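Side-chain contact in EchA1_1 (Mycobacterium avium subsp. paratuberculosis, PDB 3R9T), which probably hydrates the double bond of enoyl-CoA thioesters to 3-hydroxyacyl-CoA, as an enoyl-CoA hydratase of fatty acid metabolism: residues B[19-24]-B[195-200]. Residues are numbered along the deposited sequence; the frame is centred on the assembly and turned at random.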
ATOM      1  N   VAL B  19      20.660   7.000 -21.868  1.00 30.59           N
ATOM      2  CA  VAL B  19      20.589   6.222 -20.628  1.00 28.96           C
ATOM      3  C   VAL B  19      21.988   6.055 -20.094  1.00 28.63           C
ATOM      4  O   VAL B  19      22.901   5.673 -20.829  1.00 29.07           O
ATOM      5  CB  VAL B  19      20.015   4.795 -20.847  1.00 28.52           C
ATOM      6  CG1 VAL B  19      19.943   4.018 -19.518  1.00 27.90           C
ATOM      7  CG2 VAL B  19      18.649   4.859 -21.494  1.00 27.16           C
ATOM      8  N   MET B  20      22.172   6.349 -18.818  1.00 27.77           N
ATOM      9  CA  MET B  20      23.410   5.996 -18.171  1.00 27.51           C
ATOM     10  C   MET B  20      23.235   4.628 -17.574  1.00 26.19           C
ATOM     11  O   MET B  20      22.293   4.399 -16.808  1.00 25.70           O
ATOM     12  CB  MET B  20      23.760   6.978 -17.073  1.00 27.76           C
ATOM     13  CG  MET B  20      25.011   6.594 -16.333  1.00 30.08           C
ATOM     14  SD  MET B  20      25.317   7.640 -14.912  1.00 32.38           S
ATOM     15  CE  MET B  20      26.093   9.046 -15.729  1.00 33.58           C
ATOM     16  N   VAL B  21      24.156   3.735 -17.906  1.00 25.06           N
ATOM     17  CA  VAL B  21      24.182   2.409 -17.321  1.00 24.83           C
ATOM     18  C   VAL B  21      25.303   2.356 -16.286  1.00 24.74           C
ATOM     19  O   VAL B  21      26.484   2.570 -16.611  1.00 25.40           O
ATOM     20  CB  VAL B  21      24.399   1.327 -18.393  1.00 25.10           C
ATOM     21  CG1 VAL B  21      24.520  -0.058 -17.765  1.00 25.12           C
ATOM     22  CG2 VAL B  21      23.280   1.366 -19.422  1.00 24.98           C
ATOM     23  N   ILE B  22      24.918   2.075 -15.044  1.00 23.76           N
ATOM     24  CA  ILE B  22      25.848   1.938 -13.925  1.00 23.11           C
ATOM     25  C   ILE B  22      25.987   0.462 -13.570  1.00 23.46           C
ATOM     26  O   ILE B  22      24.991  -0.193 -13.260  1.00 22.06           O
ATOM     27  CB  ILE B  22      25.314   2.680 -12.674  1.00 22.22           C
ATOM     28  CG1 ILE B  22      25.090   4.153 -12.981  1.00 22.51           C
ATOM     29  CG2 ILE B  22      26.273   2.539 -11.489  1.00 23.43           C
ATOM     30  CD1 ILE B  22      24.552   4.968 -11.788  1.00 23.76           C
ATOM     31  N   THR B  23      27.211  -0.062 -13.590  1.00 24.43           N
ATOM     32  CA  THR B  23      27.426  -1.482 -13.359  1.00 25.38           C
ATOM     33  C   THR B  23      28.285  -1.682 -12.113  1.00 26.31           C
ATOM     34  O   THR B  23      29.419  -1.184 -12.050  1.00 27.01           O
ATOM     35  CB  THR B  23      28.095  -2.149 -14.587  1.00 26.15           C
ATOM     36  OG1 THR B  23      27.323  -1.906 -15.775  1.00 27.78           O
ATOM     37  CG2 THR B  23      28.245  -3.644 -14.368  1.00 26.54           C
ATOM     38  N   ILE B  24      27.753  -2.394 -11.122  1.00 26.02           N
ATOM     39  CA  ILE B  24      28.540  -2.726  -9.945  1.00 26.43           C
ATOM     40  C   ILE B  24      29.607  -3.695 -10.450  1.00 27.95           C
ATOM     41  O   ILE B  24      29.293  -4.638 -11.178  1.00 28.06           O
ATOM     42  CB  ILE B  24      27.701  -3.383  -8.853  1.00 25.80           C
ATOM     43  CG1 ILE B  24      26.587  -2.442  -8.378  1.00 23.85           C
ATOM     44  CG2 ILE B  24      28.583  -3.762  -7.676  1.00 26.03           C
ATOM     45  CD1 ILE B  24      25.517  -3.150  -7.541  1.00 24.66           C
ATOM     46  N   ALA B 195      16.358  -5.620 -21.780  1.00 24.83           N
ATOM     47  CA  ALA B 195      14.987  -5.403 -21.334  1.00 23.78           C
ATOM     48  C   ALA B 195      14.874  -4.096 -20.560  1.00 22.62           C
ATOM     49  O   ALA B 195      13.908  -3.336 -20.729  1.00 22.80           O
ATOM     50  CB  ALA B 195      14.527  -6.566 -20.478  1.00 23.06           C
ATOM     51  N   ALA B 196      15.861  -3.817 -19.716  1.00 21.70           N
ATOM     52  CA  ALA B 196      15.846  -2.571 -18.943  1.00 21.25           C
ATOM     53  C   ALA B 196      16.019  -1.338 -19.835  1.00 21.33           C
ATOM     54  O   ALA B 196      15.408  -0.309 -19.595  1.00 20.71           O
ATOM     55  CB  ALA B 196      16.916  -2.596 -17.856  1.00 20.56           C
ATOM     56  N   LEU B 197      16.881  -1.420 -20.837  1.00 21.78           N
ATOM     57  CA  LEU B 197      17.036  -0.320 -21.790  1.00 22.59           C
ATOM     58  C   LEU B 197      15.744  -0.080 -22.580  1.00 23.52           C
ATOM     59  O   LEU B 197      15.414   1.067 -22.910  1.00 23.44           O
ATOM     60  CB  LEU B 197      18.202  -0.598 -22.741  1.00 22.99           C
ATOM     61  CG  LEU B 197      19.585  -0.506 -22.084  1.00 23.16           C
ATOM     62  CD1 LEU B 197      20.653  -0.974 -23.091  1.00 27.16           C
ATOM     63  CD2 LEU B 197      19.906   0.892 -21.555  1.00 24.10           C
ATOM     64  N   ALA B 198      15.010  -1.151 -22.883  1.00 23.97           N
ATOM     65  CA  ALA B 198      13.733  -1.006 -23.580  1.00 24.50           C
ATOM     66  C   ALA B 198      12.703  -0.290 -22.686  1.00 23.98           C
ATOM     67  O   ALA B 198      11.952   0.576 -23.151  1.00 24.13           O
ATOM     68  CB  ALA B 198      13.205  -2.362 -24.023  1.00 25.28           C
ATOM     69  N   LEU B 199      12.666  -0.664 -21.407  1.00 23.57           N
ATOM     70  CA  LEU B 199      11.798   0.023 -20.449  1.00 23.37           C
ATOM     71  C   LEU B 199      12.228   1.493 -20.304  1.00 22.86           C
ATOM     72  O   LEU B 199      11.386   2.400 -20.286  1.00 23.00           O
ATOM     73  CB  LEU B 199      11.823  -0.679 -19.088  1.00 23.56           C
ATOM     74  CG  LEU B 199      10.940  -0.083 -17.982  1.00 22.80           C
ATOM     75  CD1 LEU B 199       9.468   0.003 -18.460  1.00 24.20           C
ATOM     76  CD2 LEU B 199      11.047  -0.921 -16.716  1.00 22.91           C
ATOM     77  N   ALA B 200      13.532   1.742 -20.216  1.00 21.80           N
ATOM     78  CA  ALA B 200      14.024   3.116 -20.167  1.00 22.26           C
ATOM     79  C   ALA B 200      13.510   3.921 -21.360  1.00 23.34           C
ATOM     80  O   ALA B 200      13.084   5.080 -21.210  1.00 22.63           O
ATOM     81  CB  ALA B 200      15.542   3.156 -20.132  1.00 22.83           C
TER
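V19 and V21, on one face of strand 19-24, meet L197 and A200 of helix 192-204 in the crotonase fold of the enoyl-CoA hydratase/isomerase family. The strand belongs to a mixed sheet, between strands 11-16 and 56-61; the helix lies against that sheet, and its segment 195-200 runs roughly antiparallel to the strand, at 148°, with the axes of the two segments 10.2 Å apart at their closest. No hydrogen bond joins the segments, and the contact rests on methyl groups.

The tight part is at the start of the strand, where V19 faces the helix with both branches. Its first torsion, -179°, sets CG1 anti to the backbone N and CG2 beside that N, and the fork spans two helix residues: CG1 lies 3.7 Å from L197 CD2, and CG2 lies 3.8 Å from A200 CB. Alanine suits its place because a single methyl lets the helix backbone come near, the CA atoms of V19 and A200 being 7.3 Å apart; A200 also touches I105 of strand 104-108. Beta-branched valine suits an extended strand and offers two methyls on a short stem.

Toward V21 the packing thins. One methyl, L197 CD2, serves both valines, lying nearer V19 than V21, and the V21 side chain crosses that of L197 at about a right angle. Leucine has the length for this, since its CA–CB bond does not aim at the strand and the side chain carries CD2 there. L197 is partly exposed, whereas V19, V21 and A200 are buried, and it also touches R16 of strand 11-16. On this looser side the closest approach is V21 CG2 to L197 CD2, at 4.0 Å.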